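Local atomic coordinates of pectate lyase II (Xanthomonas campestris pv. campestris, PDB entry 2QY1), a protein that probably cleaves pectate, the polygalacturonate of plant cell walls, by elimination, as a secreted enzyme of polysaccharide lyase family 1. Residues 155-158 with 159-163; 184-187 with 188-191. The protein carries 2 engineered substitutions. All blocks are in the same frame, centred on the assembly; numbering follows the deposited sequence.

Interaction 1: residues 155-158 with 159-163; sequences IDMK and KGVHH
Met157 and Val161 meet across the loop that follows strand 155-158 in the parallel beta-helix, the fold of polysaccharide lyase family 1, on the way to strand 164-174. The evidence is an apolar contact of 4.0 Å between Met157 CB and Val161 CB; beyond CB the methionine runs away from the turn toward Thr194 and Tyr196, while Leu118 touches both residues. The CG2 methyl of Val161 sits 3.4 Å from Lys158 O. Between Lys158 and Val161 the chain turns sharply through Lys159 and Gly160, both with positive phi. At Gly160 (phi 94°, psi 17°) a CB would press on the preceding carbonyl oxygen, which accounts for glycine. No hydrogen bond joins 155-158 to 159-163, and the backbone of the turn is held from outside, by side chains of 184-191. On the outer side the two lysines run side by side in the same direction. Lys158 is extended beyond CG, whereas Lys159 bends at chi3 (-84°), which brings its CE to 3.7 Å from Lys158 CD. The aliphatic stems thus touch, yet Lys158 NZ and Lys159 NZ remain 5.1 Å apart, and Lys159 NZ makes a weak hydrogen bond to Gly120 O.

Interaction 2: residues 184-187 with 188-191; sequences DSDT and KNSA
The carboxylate of Asp186 passes obliquely by Asn189 CB across a short 3-10 turn, and the aspartate's course can be followed outward. Its CB directs CG anti to the backbone N (chi1 -167°), a torsion that swings the carboxylate beside the first turn. CG then lies 3.9 Å from Asn189 CB. Of the two oxygens, OD1 stays 3.9 Å from Asn189 N, too long for a hydrogen bond, and OD2 passes 3.8 Å from Asn189 CB. The tip is used outside this stretch: OD2 accepts from Lys159 N and Tyr182 N, two amide donors on one oxygen that limit the carboxylate's rotation and probably favour its charged form. Lys188 directs its NZ to Glu125 in a salt bridge and to Lys159 O, not to Asp186.

The backbone supplies the bonds within the turn. Asn189 N donates to Asp186 O at 3.0 Å, with an N-H...O angle of 155°, and Ser190 N donates to Thr187 O at 3.2 Å. Two waters bridge polar groups of the turn. One links Ser185 O and Thr187 OG1, 2.7 Å from the latter, and makes a weak bond with Lys188 N. The second donates to Thr187 O and lies 2.6 Å from Ser190 OG. Asp186 itself centres an inverse gamma turn, with a weak bond from Thr187 N to Ser185 O. Successive N-H(i+3) to O(i) bonds, with a weak third from Ala191 N to Lys188 O, mark a 3-10 segment, here directly after the gamma turn, in the loop joining strands 176-180 and 193-202 of the parallel beta-helix.

How the interactions relate
Interaction 1 joins a strand end to the loop after it, whereas interaction 2 lies wholly in a loop; the two precede strands 164-174 and 193-202 on consecutive turns of the parallel beta-helix, with centres about 10 Å apart. Interaction 1 is the more buried: its centre lies about 10 Å from that of the chain, against about 18 Å for interaction 2, and its segments meet through apolar and aliphatic contacts without a hydrogen bond between them. Interaction 2 has mostly exposed contact residues and relies on backbone hydrogen bonds and bridging waters. They also touch directly: besides the polar links from 184-191 to the 159-163 backbone, His162 CB packs against Ala191 O.

Interaction 1: residues 155-158 with 159-163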
loop_
_atom_site.group_PDB
_atom_site.type_symbol
_atom_site.label_atom_id
_atom_site.label_comp_id
_atom_site.label_asym_id
_atom_site.label_seq_id
_atom_site.Cartn_x
_atom_site.Cartn_y
_atom_site.Cartn_z
ATOM N N ILE A 155 -2.166 -2.155 1.837
ATOM C CA ILE A 155 -2.132 -0.715 1.628
ATOM C C ILE A 155 -3.021 -0.398 0.429
ATOM O O ILE A 155 -2.597 -0.507 -0.723
ATOM C CB ILE A 155 -0.678 -0.199 1.448
ATOM C CG1 ILE A 155 0.152 -0.536 2.695
ATOM C CG2 ILE A 155 -0.668 1.312 1.179
ATOM C CD1 ILE A 155 1.642 -0.597 2.468
ATOM N N ASP A 156 -4.263 -0.019 0.723
ATOM C CA ASP A 156 -5.310 0.095 -0.294
ATOM C C ASP A 156 -5.801 1.516 -0.506
ATOM O O ASP A 156 -5.811 2.326 0.424
ATOM C CB ASP A 156 -6.514 -0.772 0.090
ATOM C CG ASP A 156 -6.211 -2.256 0.057
ATOM O OD1 ASP A 156 -5.151 -2.659 -0.465
ATOM O OD2 ASP A 156 -7.056 -3.024 0.549
ATOM N N MET A 157 -6.217 1.805 -1.738
ATOM C CA MET A 157 -6.967 3.021 -2.037
ATOM C C MET A 157 -8.012 2.776 -3.133
ATOM O O MET A 157 -7.834 1.916 -3.999
ATOM C CB MET A 157 -6.040 4.204 -2.369
ATOM C CG MET A 157 -5.212 4.072 -3.639
ATOM S SD MET A 157 -3.807 5.218 -3.655
ATOM C CE MET A 157 -2.641 4.357 -2.614
ATOM N N LYS A 158 -9.108 3.525 -3.071
ATOM C CA LYS A 158 -10.210 3.348 -4.010
ATOM C C LYS A 158 -11.046 4.616 -4.150
ATOM O O LYS A 158 -10.945 5.533 -3.331
ATOM C CB LYS A 158 -11.105 2.180 -3.572
ATOM C CG LYS A 158 -11.781 2.378 -2.221
ATOM C CD LYS A 158 -12.709 1.221 -1.894
ATOM C CE LYS A 158 -13.113 1.242 -0.428
ATOM N NZ LYS A 158 -13.689 -0.065 -0.005
ATOM N N LYS A 159 -11.864 4.651 -5.199
ATOM C CA LYS A 159 -12.862 5.703 -5.403
ATOM C C LYS A 159 -12.271 7.114 -5.541
ATOM O O LYS A 159 -12.857 8.095 -5.084
ATOM C CB LYS A 159 -13.959 5.636 -4.325
ATOM C CG LYS A 159 -14.793 4.348 -4.369
ATOM C CD LYS A 159 -15.892 4.331 -3.306
ATOM C CE LYS A 159 -15.357 3.858 -1.959
ATOM N NZ LYS A 159 -16.268 4.203 -0.820
ATOM N N GLY A 160 -11.107 7.201 -6.176
ATOM C CA GLY A 160 -10.560 8.486 -6.596
ATOM C C GLY A 160 -9.585 9.174 -5.664
ATOM O O GLY A 160 -9.347 10.375 -5.802
ATOM N N VAL A 161 -9.023 8.427 -4.716
ATOM C CA VAL A 161 -7.914 8.928 -3.910
ATOM C C VAL A 161 -6.783 9.298 -4.873
ATOM O O VAL A 161 -6.441 8.516 -5.765
ATOM C CB VAL A 161 -7.425 7.878 -2.885
ATOM C CG1 VAL A 161 -6.232 8.401 -2.095
ATOM C CG2 VAL A 161 -8.555 7.487 -1.940
ATOM N N HIS A 162 -6.222 10.493 -4.707
ATOM C CA HIS A 162 -5.200 10.972 -5.636
ATOM C C HIS A 162 -4.021 11.651 -4.952
ATOM O O HIS A 162 -4.158 12.182 -3.854
ATOM C CB HIS A 162 -5.814 11.890 -6.699
ATOM C CG HIS A 162 -6.448 13.129 -6.145
ATOM N ND1 HIS A 162 -5.803 14.346 -6.113
ATOM C CD2 HIS A 162 -7.677 13.341 -5.617
ATOM C CE1 HIS A 162 -6.604 15.254 -5.587
ATOM N NE2 HIS A 162 -7.748 14.669 -5.276
ATOM N N HIS A 163 -2.871 11.620 -5.627
ATOM C CA HIS A 163 -1.623 12.237 -5.155
ATOM C C HIS A 163 -1.123 11.651 -3.840
ATOM O O HIS A 163 -1.191 12.276 -2.773
ATOM C CB HIS A 163 -1.732 13.763 -5.143
ATOM C CG HIS A 163 -1.845 14.348 -6.514
ATOM N ND1 HIS A 163 -3.057 14.609 -7.114
ATOM C CD2 HIS A 163 -0.896 14.679 -7.422
ATOM C CE1 HIS A 163 -2.850 15.097 -8.324
ATOM N NE2 HIS A 163 -1.547 15.145 -8.537
#

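Interaction 2: residues 184-187 with 188-191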
loop_
_atom_site.group_PDB
_atom_site.type_symbol
_atom_site.label_atom_id
_atom_site.label_comp_id
_atom_site.label_asym_id
_atom_site.label_seq_id
_atom_site.Cartn_x
_atom_site.Cartn_y
_atom_site.Cartn_z
ATOM N N ASP A 184 -14.109 -2.789 -11.521
ATOM C CA ASP A 184 -14.078 -2.272 -12.885
ATOM C C ASP A 184 -15.083 -1.136 -13.116
ATOM O O ASP A 184 -15.055 -0.484 -14.162
ATOM C CB ASP A 184 -14.290 -3.409 -13.892
ATOM C CG ASP A 184 -13.134 -4.405 -13.908
ATOM O OD1 ASP A 184 -13.280 -5.464 -14.549
ATOM O OD2 ASP A 184 -12.080 -4.137 -13.286
ATOM N N SER A 185 -15.958 -0.904 -12.138
ATOM C CA SER A 185 -16.911 0.208 -12.192
ATOM C C SER A 185 -16.413 1.447 -11.428
ATOM O O SER A 185 -17.078 2.486 -11.420
ATOM C CB SER A 185 -18.283 -0.234 -11.670
ATOM O OG SER A 185 -18.244 -0.465 -10.273
ATOM N N ASP A 186 -15.237 1.332 -10.808
ATOM C CA ASP A 186 -14.634 2.426 -10.035
ATOM C C ASP A 186 -13.970 3.457 -10.957
ATOM O O ASP A 186 -12.762 3.693 -10.883
ATOM C CB ASP A 186 -13.629 1.860 -9.018
ATOM C CG ASP A 186 -13.184 2.886 -7.970
ATOM O OD1 ASP A 186 -13.748 4.000 -7.919
ATOM O OD2 ASP A 186 -12.257 2.567 -7.191
ATOM N N THR A 187 -14.780 4.081 -11.812
ATOM C CA THR A 187 -14.291 5.018 -12.831
ATOM C C THR A 187 -13.714 6.319 -12.261
ATOM O O THR A 187 -12.909 6.977 -12.921
ATOM C CB THR A 187 -15.386 5.355 -13.865
ATOM O OG1 THR A 187 -16.525 5.903 -13.192
ATOM C CG2 THR A 187 -15.800 4.108 -14.635
ATOM N N LYS A 188 -14.126 6.681 -11.045
ATOM C CA LYS A 188 -13.546 7.825 -10.334
ATOM C C LYS A 188 -12.047 7.646 -10.082
ATOM O O LYS A 188 -11.328 8.625 -9.856
ATOM C CB LYS A 188 -14.257 8.064 -8.999
ATOM C CG LYS A 188 -15.573 8.829 -9.098
ATOM C CD LYS A 188 -15.789 9.713 -7.865
ATOM C CE LYS A 188 -15.826 8.900 -6.576
ATOM N NZ LYS A 188 -15.552 9.722 -5.357
ATOM N N ASN A 189 -11.584 6.398 -10.122
ATOM C CA ASN A 189 -10.174 6.089 -9.891
ATOM C C ASN A 189 -9.252 6.470 -11.056
ATOM O O ASN A 189 -8.042 6.241 -10.997
ATOM C CB ASN A 189 -9.992 4.616 -9.522
ATOM C CG ASN A 189 -8.910 4.411 -8.485
ATOM O OD1 ASN A 189 -7.917 3.728 -8.729
ATOM N ND2 ASN A 189 -9.092 5.020 -7.318
ATOM N N SER A 190 -9.827 7.050 -12.108
ATOM C CA SER A 190 -9.046 7.607 -13.209
ATOM C C SER A 190 -8.212 8.795 -12.730
ATOM O O SER A 190 -7.224 9.169 -13.368
ATOM C CB SER A 190 -9.959 8.028 -14.364
ATOM O OG SER A 190 -10.816 9.087 -13.977
ATOM N N ALA A 191 -8.624 9.374 -11.603
ATOM C CA ALA A 191 -7.938 10.510 -10.987
ATOM C C ALA A 191 -6.724 10.095 -10.151
ATOM O O ALA A 191 -5.904 10.939 -9.781
ATOM C CB ALA A 191 -8.916 11.313 -10.136
HETATM O O HOH W 1 -17.093 5.195 -10.696
HETATM O O HOH W 2 -13.388 9.194 -14.360
#